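Local coordinates for outer membrane protein assembly factor BamA (Haemophilus ducreyi, PDB 4K3C) that probably takes part in assembling and inserting beta-barrel proteins into the outer membrane within the Bam complex, here as the barrel with its last two POTRA domains, at residues A[228-233]-A[241-246]; A[272-277]-A[300-305]; A[280-285]-A[384-389]; A[287-292]-A[380-385]. All blocks are in the same frame, centred on the assembly; numbering follows the deposited sequence.

How the contacts relate
All four contacts gather at the end of the barrel away from the POTRA domains. Contacts 1 and 2 are adjacent strand pairs in the wall, centres about 10 Å apart, because strands 242-254 and 260-274 are themselves paired: Lys244 O lies 2.8 Å from Lys272 N. Contacts 3 and 4, centres about 8 Å apart, dock helix 280-288 and the residues after it on the loop that follows strand 366-378, and share Val384 and Pro385. Wall and loops meet where Leu273 of contact 2 touches Tyr387 of contact 3, and where Phe291 of 287-292 packs on Ile303. Contacts 1 and 4 stay about 8 Å apart at their nearest atoms.

Contact 1 of 4, residues A[228-233]-A[241-246]; sequences EDYDNS and YKRKTY
Glu228 and Arg243 form a salt bridge through OE2 and NH1, with the carboxylate at the edge of the guanidinium; the modelled separation is too short to be taken literally. Glu228 OE1 is hydrogen-bonded to Ser202 OG. Acid and base suit these places because they sit on the same face of an antiparallel strand pair, one step diagonally apart. Beneath them the backbones bond in two hydrogen-bonded pairs. Glu228 N reaches Thr245 O at 2.7 Å and the return bond runs from Thr245 N to Glu228 O, while Tyr230 N and Arg243 O meet at 2.8 Å, answered by Arg243 N to Tyr230 O.

Arg243 is held flat. Its chain bends at chi3 (63°), placing NE, and the guanidinium stacks, offset, on the Tyr230 ring with the planes 15° apart, NH2 over a ring face and Tyr230 CB over the planar cation. The phenol of Tyr241 comes to the same tyrosine obliquely, CZ lying 3.4 Å from Tyr230 CE2. On the other face Asp231 and Lys242 run side by side, Lys242 CG 3.6 Å from Asp231 CG, their charges near but not joined. Asp231 OD1 accepts from Ser233 N at 3.1 Å, an Asx turn that starts the chain on its way round the hairpin.

The pair is the end of the beta hairpin of strands 220-231 and 242-254 in the Omp85 barrel wall. Strand 202-211 flanks it beyond Asp229, whose backbone bonds to Thr203, and strand 260-274 flanks it on the other side through Lys242 and Lys244; Arg243 touches Tyr387 of the loop after strand 366-378.

Contact 2 of 4, residues A[272-277]-A[300-305]; sequences KLRNVE and YDRIQS
Leu273 and Ile303 face each other as an antiparallel hydrogen-bonded pair, Leu273 N giving to Ile303 O at 2.9 Å and Ile303 N to Leu273 O at 3.3 Å, with Lys272 and Gln304 as the non-hydrogen-bonded pair beside them. The side chains of Leu273 and Ile303 lie on the same face and meet through their CB atoms, 4.3 Å apart. Branched aliphatic residues suit this buried side, where Leu273 also touches Tyr387 and Ile303 touches Phe291. On the opposite face Lys272 and Gln304 run alongside each other, CG to CG 4.0 Å, methylenes in contact, Lys272 CE also by the Gln304 amide; Gln304 OE1 is taken by His270.

Strands 260-274 and 303-317 are neighbours in the Omp85 barrel, and between them the chain leaves the wall for a long loop that includes helix 280-288. Regular pairing stops at Leu273 and Ile303. Beyond the strand ends, Tyr300 N makes a weak 3.5 Å bond to Val276 O.

There Val276 and Tyr300 cross at about a right angle, with Val276 CG1 against the edge of the tyrosine ring, 3.4 Å from CD2. A small apolar valine suits the ring edge in a buried place that Arg282 and Glu283 of helix 280-288 also border. Arg274 and Arg302 extend in the same direction, the methylene Arg302 CD packed 3.6 Å from Arg274 CB. Their guanidiniums stand at 79°, with Arg302 NH2 over a face of the Arg274 group. Two donors cannot bond each other; the like charges should repel, though solvent may screen these exposed groups, and their exact approach is uncertain.

Contact 3 of 4, residues A[280-285]-A[384-389]; sequences YTREKY and VPFYQL
Arg282 and Tyr285 of helix 280-288 touch Pro385 and Phe386 without any hydrogen bond crossing between the two segments, so the contact rests on CH-pi and aromatic packing. Two CH-pi contacts lead. Arg282 CG lies 3.8 Å from the centroid of the Phe386 ring, over its face, and Pro385 CA sits 3.7 Å from the centroid of the Tyr285 ring, likewise over a face. An arginine serves well in the first because its long aliphatic stem, extended from CG to NE, crosses the phenylalanine at about a right angle; NE still lies by CD1 and CE1 of the ring, and the far nitrogen NH2 continues to a weak bond with Ala239 O. Tyr387 CD1 lies over the opposite face of Phe386, toward its rim, which leaves the ring held between two neighbours.

Helix 280-288 belongs to the loop joining strands 260-274 and 303-317, whereas 384-389 lies in the loop after strand 366-378, the long one known as L6 in Omp85 barrels. Their buried meeting thus ties together two connections far apart in sequence.

Aromatic contact comes next. Tyr285 CD2 and Phe386 CD2 approach to 3.4 Å, the rings being steeply inclined, with planes at 78° and centroids 5.6 Å apart. Phe386 reaches this place with CG between its backbone N and carbonyl carbon (chi1 60°).

Of the polar groups, Tyr285 OH is satisfied by Asn344 OD1, outside both segments, which lets a tyrosine be buried here. Within the loop Gln388 N bonds to Pro385 O at 2.7 Å, turning the chain back just after the proline, whose CB also lies 3.9 Å from Tyr285 OH.

Contact 4 of 4, residues A[287-292]-A[380-385]; sequences NSMKFP and GGKEVP
Ser288 meets Lys382 and Glu383 at the last turn of helix 280-288, and it carries the contact. Its hydroxyl OG accepts a hydrogen bond from Glu383 N, 2.9 Å away with an N-H...O angle of 157°, and thereby satisfies a backbone amide of a loop that lacks regular structure. A serine suits this spot, since its short side chain offers that acceptor while still packing on the loop, Ser288 CB lying 4.1 Å from Glu383 CB.

Lys382 contributes its methylenes rather than its charge. Bent at chi2 (-70°), which places CD, the chain passes across the helix end, with CD 3.6 Å from Ser288 O and 3.8 Å from Met289 SD. Met289 and Lys382 cross at about a right angle, an apolar, flexible thioether suited to lie on a lysine's methylenes. Lys382 O is held in turn by Ser378 OG.

The two pieces come from different loops at the same end of the Omp85 barrel. One is the connection between strands 260-274 and 303-317, the other the loop that follows strand 366-378, and the contact lies at the surface of the barrel end. Met289 is where the first chain leaves helical geometry. Lys290 follows with positive phi, its N bonding to Asn287 O at 2.6 Å and its NZ to Ser288 O at 3.1 Å. NZ approaches from above the carbonyl plane, near the C-terminal end of the helix, where a positive charge may be favourable.

Glu383 stays beside the helix through Lys284 and Tyr285, and its OE2 makes a salt bridge to Lys468.

Contact 1 of 4, residues A[228-233]-A[241-246]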
# COMPACT_ATOMS: atom_id res chain seq x y z
N GLU A 228 -9.96 4.63 19.60
CA GLU A 228 -9.36 3.34 19.90
C GLU A 228 -9.46 3.10 21.38
O GLU A 228 -9.15 3.98 22.18
CB GLU A 228 -7.90 3.25 19.45
CG GLU A 228 -7.21 1.95 19.93
CD GLU A 228 -5.75 1.81 19.50
OE1 GLU A 228 -5.34 0.70 19.09
OE2 GLU A 228 -5.00 2.81 19.58
N ASP A 229 -9.91 1.90 21.75
CA ASP A 229 -9.92 1.47 23.14
C ASP A 229 -8.92 0.34 23.33
O ASP A 229 -9.26 -0.81 23.08
CB ASP A 229 -11.31 1.01 23.56
CG ASP A 229 -11.43 0.80 25.05
OD1 ASP A 229 -10.76 1.54 25.81
OD2 ASP A 229 -12.19 -0.10 25.48
N TYR A 230 -7.71 0.69 23.76
CA TYR A 230 -6.59 -0.25 23.96
C TYR A 230 -6.55 -0.80 25.38
O TYR A 230 -6.74 -0.06 26.35
CB TYR A 230 -5.27 0.44 23.67
CG TYR A 230 -4.07 -0.44 23.68
CD1 TYR A 230 -3.80 -1.27 22.60
CD2 TYR A 230 -3.16 -0.43 24.73
CE1 TYR A 230 -2.67 -2.10 22.59
CE2 TYR A 230 -2.02 -1.25 24.73
CZ TYR A 230 -1.79 -2.08 23.65
OH TYR A 230 -0.69 -2.90 23.60
N ASP A 231 -6.30 -2.10 25.49
CA ASP A 231 -6.20 -2.75 26.78
C ASP A 231 -5.37 -4.00 26.66
O ASP A 231 -5.76 -4.98 26.04
CB ASP A 231 -7.56 -3.10 27.37
CG ASP A 231 -7.46 -3.77 28.73
OD1 ASP A 231 -6.33 -4.14 29.15
OD2 ASP A 231 -8.52 -3.95 29.37
N ASN A 232 -4.28 -3.98 27.40
CA ASN A 232 -3.09 -4.73 27.10
C ASN A 232 -2.91 -5.87 28.11
O ASN A 232 -1.96 -6.66 28.04
CB ASN A 232 -1.97 -3.70 27.19
CG ASN A 232 -0.63 -4.27 27.09
OD1 ASN A 232 0.08 -4.39 28.09
ND2 ASN A 232 -0.23 -4.63 25.87
N SER A 233 -3.87 -5.97 29.02
CA SER A 233 -3.71 -6.71 30.28
C SER A 233 -3.38 -8.19 30.15
O SER A 233 -2.91 -8.81 31.12
CB SER A 233 -4.96 -6.53 31.13
OG SER A 233 -5.42 -5.19 31.08
N TYR A 241 -1.20 -1.51 30.51
CA TYR A 241 -1.80 -0.21 30.77
C TYR A 241 -3.11 -0.20 30.01
O TYR A 241 -3.34 -1.07 29.17
CB TYR A 241 -0.87 0.93 30.33
CG TYR A 241 -0.51 0.92 28.86
CD1 TYR A 241 -1.33 1.55 27.92
CD2 TYR A 241 0.64 0.29 28.40
CE1 TYR A 241 -1.01 1.54 26.58
CE2 TYR A 241 0.96 0.28 27.06
CZ TYR A 241 0.14 0.91 26.16
OH TYR A 241 0.45 0.91 24.82
N LYS A 242 -3.97 0.77 30.29
CA LYS A 242 -5.16 0.97 29.47
C LYS A 242 -5.14 2.35 28.84
O LYS A 242 -4.90 3.34 29.52
CB LYS A 242 -6.43 0.74 30.27
CG LYS A 242 -6.68 -0.74 30.58
CD LYS A 242 -7.48 -0.92 31.87
CE LYS A 242 -7.31 -2.31 32.44
NZ LYS A 242 -8.17 -2.51 33.63
N ARG A 243 -5.36 2.39 27.52
CA ARG A 243 -5.36 3.65 26.79
C ARG A 243 -6.62 3.82 25.98
O ARG A 243 -7.04 2.92 25.27
CB ARG A 243 -4.15 3.75 25.86
CG ARG A 243 -3.90 5.15 25.33
CD ARG A 243 -2.95 5.13 24.15
NE ARG A 243 -3.52 4.39 23.03
CZ ARG A 243 -3.00 3.29 22.51
NH1 ARG A 243 -3.60 2.70 21.48
NH2 ARG A 243 -1.87 2.76 23.00
N LYS A 244 -7.23 4.99 26.10
CA LYS A 244 -8.43 5.27 25.35
C LYS A 244 -8.05 6.47 24.53
O LYS A 244 -7.58 7.48 25.07
CB LYS A 244 -9.57 5.62 26.31
CG LYS A 244 -10.97 5.46 25.75
CD LYS A 244 -11.99 5.65 26.89
CE LYS A 244 -13.43 5.33 26.48
NZ LYS A 244 -14.39 5.47 27.61
N THR A 245 -8.19 6.39 23.22
CA THR A 245 -7.86 7.58 22.48
C THR A 245 -8.83 7.93 21.38
O THR A 245 -9.39 7.05 20.73
CB THR A 245 -6.42 7.60 21.96
OG1 THR A 245 -6.44 7.96 20.57
CG2 THR A 245 -5.76 6.27 22.14
N TYR A 246 -9.03 9.23 21.21
CA TYR A 246 -9.79 9.75 20.10
C TYR A 246 -8.90 10.74 19.38
O TYR A 246 -8.01 11.34 19.98
CB TYR A 246 -11.03 10.50 20.58
CG TYR A 246 -11.69 9.99 21.84
CD1 TYR A 246 -11.23 10.37 23.10
CD2 TYR A 246 -12.83 9.21 21.77
CE1 TYR A 246 -11.87 9.95 24.26
CE2 TYR A 246 -13.49 8.78 22.92
CZ TYR A 246 -13.01 9.15 24.17
OH TYR A 246 -13.67 8.71 25.31

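Contact 2 of 4, residues A[272-277]-A[300-305]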
# COMPACT_ATOMS: atom_id res chain seq x y z
N LYS A 272 -6.08 9.10 26.74
CA LYS A 272 -6.44 9.07 28.15
C LYS A 272 -5.99 7.72 28.69
O LYS A 272 -6.35 6.69 28.13
CB LYS A 272 -7.95 9.27 28.32
CG LYS A 272 -8.41 9.46 29.76
CD LYS A 272 -9.94 9.54 29.89
CE LYS A 272 -10.55 10.70 29.09
NZ LYS A 272 -10.81 10.35 27.66
N LEU A 273 -5.20 7.73 29.76
CA LEU A 273 -4.68 6.48 30.31
C LEU A 273 -5.12 6.23 31.75
O LEU A 273 -5.08 7.13 32.59
CB LEU A 273 -3.15 6.41 30.18
CG LEU A 273 -2.64 6.14 28.75
CD1 LEU A 273 -2.62 7.39 27.88
CD2 LEU A 273 -1.27 5.45 28.75
N ARG A 274 -5.56 5.00 32.01
CA ARG A 274 -6.00 4.56 33.33
C ARG A 274 -5.24 3.26 33.65
O ARG A 274 -4.58 2.69 32.76
CB ARG A 274 -7.52 4.32 33.34
CG ARG A 274 -7.97 3.04 32.62
CD ARG A 274 -9.37 3.16 32.01
NE ARG A 274 -10.38 3.54 32.99
CZ ARG A 274 -11.54 4.14 32.70
NH1 ARG A 274 -11.85 4.42 31.43
NH2 ARG A 274 -12.40 4.45 33.67
N ASN A 275 -5.34 2.79 34.90
CA ASN A 275 -4.50 1.69 35.37
C ASN A 275 -3.11 2.30 35.41
O ASN A 275 -2.90 3.31 36.10
CB ASN A 275 -4.63 0.45 34.45
CG ASN A 275 -3.78 -0.74 34.89
OD1 ASN A 275 -2.70 -0.59 35.45
ND2 ASN A 275 -4.28 -1.95 34.60
N VAL A 276 -2.18 1.75 34.63
CA VAL A 276 -0.77 2.14 34.64
C VAL A 276 -0.19 1.93 36.03
O VAL A 276 -0.24 2.84 36.87
CB VAL A 276 -0.55 3.60 34.24
CG1 VAL A 276 0.90 3.80 33.86
CG2 VAL A 276 -1.44 3.98 33.07
N GLU A 277 0.39 0.75 36.25
CA GLU A 277 0.68 0.30 37.62
C GLU A 277 1.96 0.87 38.21
O GLU A 277 2.45 0.36 39.21
CB GLU A 277 0.63 -1.23 37.75
CG GLU A 277 1.90 -1.98 37.37
CD GLU A 277 2.39 -2.86 38.50
OE1 GLU A 277 2.57 -2.34 39.62
OE2 GLU A 277 2.58 -4.08 38.27
N TYR A 300 -1.03 5.61 38.85
CA TYR A 300 -1.03 7.06 38.72
C TYR A 300 -2.42 7.64 38.65
O TYR A 300 -3.34 7.02 38.11
CB TYR A 300 -0.29 7.47 37.45
CG TYR A 300 1.12 6.95 37.37
CD1 TYR A 300 2.13 7.51 38.13
CD2 TYR A 300 1.43 5.90 36.53
CE1 TYR A 300 3.43 7.03 38.06
CE2 TYR A 300 2.71 5.42 36.45
CZ TYR A 300 3.70 5.99 37.22
OH TYR A 300 4.97 5.50 37.13
N ASP A 301 -2.58 8.85 39.18
CA ASP A 301 -3.77 9.63 38.91
C ASP A 301 -3.77 9.82 37.40
O ASP A 301 -2.80 10.34 36.84
CB ASP A 301 -3.72 10.99 39.62
CG ASP A 301 -3.60 10.85 41.13
OD1 ASP A 301 -3.95 9.78 41.67
OD2 ASP A 301 -3.17 11.83 41.79
N ARG A 302 -4.84 9.38 36.76
CA ARG A 302 -4.91 9.27 35.30
C ARG A 302 -4.28 10.42 34.50
O ARG A 302 -4.22 11.56 34.95
CB ARG A 302 -6.36 9.00 34.87
CG ARG A 302 -6.98 7.80 35.59
CD ARG A 302 -8.31 7.38 34.96
NE ARG A 302 -9.35 8.40 35.06
CZ ARG A 302 -10.64 8.19 34.80
NH1 ARG A 302 -11.52 9.18 34.91
NH2 ARG A 302 -11.04 6.98 34.42
N ILE A 303 -3.82 10.06 33.31
CA ILE A 303 -2.93 10.86 32.48
C ILE A 303 -3.69 11.20 31.21
O ILE A 303 -4.40 10.35 30.68
CB ILE A 303 -1.71 9.98 32.11
CG1 ILE A 303 -0.99 9.51 33.37
CG2 ILE A 303 -0.77 10.70 31.16
CD1 ILE A 303 -0.05 8.34 33.16
N GLN A 304 -3.58 12.43 30.71
CA GLN A 304 -4.30 12.87 29.51
C GLN A 304 -3.41 13.79 28.69
O GLN A 304 -2.48 14.38 29.24
CB GLN A 304 -5.58 13.66 29.85
CG GLN A 304 -6.65 12.94 30.65
CD GLN A 304 -8.02 13.61 30.50
OE1 GLN A 304 -8.29 14.24 29.48
NE2 GLN A 304 -8.88 13.49 31.52
N SER A 305 -3.70 13.95 27.40
CA SER A 305 -2.99 14.91 26.58
C SER A 305 -3.56 15.09 25.17
O SER A 305 -4.34 14.27 24.71
CB SER A 305 -1.50 14.51 26.47
OG SER A 305 -1.34 13.14 26.14

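Contact 3 of 4, residues A[280-285]-A[384-389]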
# COMPACT_ATOMS: atom_id res chain seq x y z
N TYR A 280 9.33 2.41 36.89
CA TYR A 280 10.45 3.33 36.95
C TYR A 280 10.60 4.32 35.79
O TYR A 280 10.51 5.52 35.99
CB TYR A 280 11.73 2.52 37.12
CG TYR A 280 12.97 3.36 37.10
CD1 TYR A 280 13.35 4.08 38.21
CD2 TYR A 280 13.77 3.41 35.97
CE1 TYR A 280 14.48 4.84 38.19
CE2 TYR A 280 14.91 4.16 35.95
CZ TYR A 280 15.26 4.88 37.06
OH TYR A 280 16.39 5.65 37.04
N THR A 281 10.84 3.80 34.59
CA THR A 281 10.98 4.63 33.39
C THR A 281 9.71 5.43 33.08
O THR A 281 9.77 6.58 32.63
CB THR A 281 11.30 3.77 32.19
OG1 THR A 281 12.66 3.32 32.29
CG2 THR A 281 11.12 4.55 30.88
N ARG A 282 8.56 4.81 33.33
CA ARG A 282 7.28 5.48 33.11
C ARG A 282 7.13 6.69 33.99
O ARG A 282 6.67 7.72 33.53
CB ARG A 282 6.13 4.54 33.40
CG ARG A 282 5.87 3.56 32.30
CD ARG A 282 4.69 2.73 32.69
NE ARG A 282 4.24 1.86 31.62
CZ ARG A 282 3.45 0.82 31.81
NH1 ARG A 282 3.03 0.53 33.05
NH2 ARG A 282 3.09 0.07 30.78
N GLU A 283 7.50 6.53 35.26
CA GLU A 283 7.44 7.62 36.24
C GLU A 283 8.17 8.85 35.72
O GLU A 283 7.71 10.00 35.87
CB GLU A 283 8.04 7.18 37.58
CG GLU A 283 7.02 6.92 38.67
CD GLU A 283 7.24 7.81 39.85
OE1 GLU A 283 7.81 8.90 39.65
OE2 GLU A 283 6.87 7.42 40.98
N LYS A 284 9.31 8.58 35.10
CA LYS A 284 10.16 9.61 34.55
C LYS A 284 9.37 10.44 33.55
O LYS A 284 9.60 11.64 33.43
CB LYS A 284 11.35 8.95 33.87
CG LYS A 284 12.56 9.81 33.78
CD LYS A 284 13.78 8.93 33.63
CE LYS A 284 13.93 7.99 34.80
NZ LYS A 284 15.24 7.28 34.75
N TYR A 285 8.44 9.79 32.87
CA TYR A 285 7.53 10.45 31.93
C TYR A 285 6.41 11.18 32.64
O TYR A 285 6.05 12.30 32.28
CB TYR A 285 6.87 9.45 30.98
CG TYR A 285 5.74 10.09 30.21
CD1 TYR A 285 6.00 11.13 29.32
CD2 TYR A 285 4.43 9.68 30.39
CE1 TYR A 285 4.98 11.72 28.61
CE2 TYR A 285 3.40 10.29 29.67
CZ TYR A 285 3.69 11.31 28.79
OH TYR A 285 2.69 11.92 28.06
N VAL A 384 9.70 10.73 26.17
CA VAL A 384 8.80 10.11 25.20
C VAL A 384 7.66 9.42 25.94
O VAL A 384 7.89 8.71 26.91
CB VAL A 384 9.55 9.10 24.30
CG1 VAL A 384 8.56 8.29 23.51
CG2 VAL A 384 10.55 9.83 23.36
N PRO A 385 6.43 9.66 25.51
CA PRO A 385 5.30 9.04 26.20
C PRO A 385 5.43 7.52 26.20
O PRO A 385 5.46 6.96 25.11
CB PRO A 385 4.10 9.44 25.33
CG PRO A 385 4.52 10.64 24.60
CD PRO A 385 6.01 10.53 24.40
N PHE A 386 5.48 6.89 27.37
CA PHE A 386 5.80 5.46 27.50
C PHE A 386 4.96 4.50 26.67
O PHE A 386 5.39 3.39 26.36
CB PHE A 386 5.77 5.01 28.96
CG PHE A 386 4.44 5.20 29.64
CD1 PHE A 386 3.42 4.26 29.50
CD2 PHE A 386 4.21 6.30 30.46
CE1 PHE A 386 2.21 4.44 30.15
CE2 PHE A 386 2.99 6.48 31.11
CZ PHE A 386 1.99 5.55 30.96
N TYR A 387 3.76 4.92 26.32
CA TYR A 387 2.87 4.08 25.54
C TYR A 387 3.15 4.21 24.06
O TYR A 387 2.42 3.68 23.24
CB TYR A 387 1.41 4.45 25.82
CG TYR A 387 1.06 5.92 25.70
CD1 TYR A 387 1.18 6.78 26.79
CD2 TYR A 387 0.59 6.45 24.51
CE1 TYR A 387 0.84 8.11 26.69
CE2 TYR A 387 0.25 7.78 24.40
CZ TYR A 387 0.36 8.61 25.49
OH TYR A 387 0.01 9.95 25.38
N GLN A 388 4.21 4.94 23.74
CA GLN A 388 4.61 5.22 22.37
C GLN A 388 5.95 4.54 22.11
O GLN A 388 6.65 4.88 21.16
CB GLN A 388 4.76 6.73 22.19
CG GLN A 388 4.43 7.25 20.82
CD GLN A 388 2.94 7.42 20.62
OE1 GLN A 388 2.14 7.16 21.52
NE2 GLN A 388 2.55 7.87 19.43
N LEU A 389 6.31 3.60 22.97
CA LEU A 389 7.60 2.92 22.87
C LEU A 389 7.60 1.64 21.99
O LEU A 389 6.57 1.08 21.68
CB LEU A 389 8.12 2.59 24.27
CG LEU A 389 8.69 3.74 25.09
CD1 LEU A 389 9.20 3.20 26.38
CD2 LEU A 389 9.79 4.38 24.33

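Contact 4 of 4, residues A[287-292]-A[380-385]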
# COMPACT_ATOMS: atom_id res chain seq x y z
N ASN A 287 6.44 12.30 35.65
CA ASN A 287 7.01 13.50 36.25
C ASN A 287 7.37 14.53 35.20
O ASN A 287 7.14 15.72 35.40
CB ASN A 287 8.21 13.16 37.12
CG ASN A 287 7.83 12.80 38.53
OD1 ASN A 287 7.92 11.65 38.93
ND2 ASN A 287 7.42 13.79 39.30
N SER A 288 7.92 14.07 34.08
CA SER A 288 8.31 14.96 32.98
C SER A 288 7.16 15.89 32.61
O SER A 288 7.37 17.06 32.29
CB SER A 288 8.74 14.15 31.76
OG SER A 288 8.23 14.72 30.57
N MET A 289 5.95 15.35 32.70
CA MET A 289 4.73 16.05 32.34
C MET A 289 4.07 16.68 33.56
O MET A 289 2.96 17.22 33.48
CB MET A 289 3.78 15.07 31.67
CG MET A 289 4.38 14.44 30.46
SD MET A 289 4.35 15.53 29.03
CE MET A 289 2.61 15.49 28.68
N LYS A 290 4.78 16.62 34.69
CA LYS A 290 4.31 17.11 36.00
C LYS A 290 2.85 16.86 36.38
O LYS A 290 2.16 17.77 36.83
CB LYS A 290 4.72 18.57 36.25
CG LYS A 290 4.52 19.51 35.08
CD LYS A 290 5.46 20.70 35.18
CE LYS A 290 6.92 20.24 35.22
NZ LYS A 290 7.37 19.64 33.92
N PHE A 291 2.40 15.62 36.19
CA PHE A 291 1.16 15.14 36.79
C PHE A 291 1.54 14.67 38.19
O PHE A 291 2.70 14.40 38.45
CB PHE A 291 0.62 13.97 35.99
CG PHE A 291 0.46 14.27 34.52
CD1 PHE A 291 0.05 15.52 34.09
CD2 PHE A 291 0.72 13.30 33.57
CE1 PHE A 291 -0.11 15.79 32.74
CE2 PHE A 291 0.57 13.56 32.22
CZ PHE A 291 0.15 14.81 31.80
N PRO A 292 0.57 14.59 39.12
CA PRO A 292 0.93 14.16 40.48
C PRO A 292 0.89 12.64 40.63
O PRO A 292 0.33 11.95 39.77
CB PRO A 292 -0.16 14.80 41.36
CG PRO A 292 -0.95 15.72 40.44
CD PRO A 292 -0.80 15.14 39.07
N GLY A 380 12.38 19.51 24.87
CA GLY A 380 11.64 20.42 25.72
C GLY A 380 11.52 19.91 27.15
O GLY A 380 10.53 20.18 27.83
N GLY A 381 12.53 19.18 27.60
CA GLY A 381 12.55 18.63 28.94
C GLY A 381 11.40 17.67 29.18
O GLY A 381 10.82 17.62 30.27
N LYS A 382 11.07 16.92 28.15
CA LYS A 382 9.97 15.97 28.22
C LYS A 382 10.49 14.59 27.86
O LYS A 382 11.43 14.47 27.08
CB LYS A 382 8.87 16.37 27.24
CG LYS A 382 8.30 17.74 27.52
CD LYS A 382 7.48 17.75 28.80
CE LYS A 382 7.05 19.17 29.13
NZ LYS A 382 6.78 19.93 27.89
N GLU A 383 9.88 13.56 28.44
CA GLU A 383 10.21 12.20 28.05
C GLU A 383 9.26 11.70 26.96
O GLU A 383 8.15 12.20 26.82
CB GLU A 383 10.17 11.27 29.27
CG GLU A 383 11.48 10.55 29.53
CD GLU A 383 12.62 11.51 29.80
OE1 GLU A 383 12.61 12.12 30.88
OE2 GLU A 383 13.51 11.66 28.93
N VAL A 384 9.70 10.73 26.17
CA VAL A 384 8.80 10.11 25.20
C VAL A 384 7.66 9.42 25.94
O VAL A 384 7.89 8.71 26.91
CB VAL A 384 9.55 9.10 24.30
CG1 VAL A 384 8.56 8.29 23.51
CG2 VAL A 384 10.55 9.83 23.36
N PRO A 385 6.43 9.66 25.51
CA PRO A 385 5.30 9.04 26.20
C PRO A 385 5.43 7.52 26.20
O PRO A 385 5.46 6.96 25.11
CB PRO A 385 4.10 9.44 25.33
CG PRO A 385 4.52 10.64 24.60
CD PRO A 385 6.01 10.53 24.40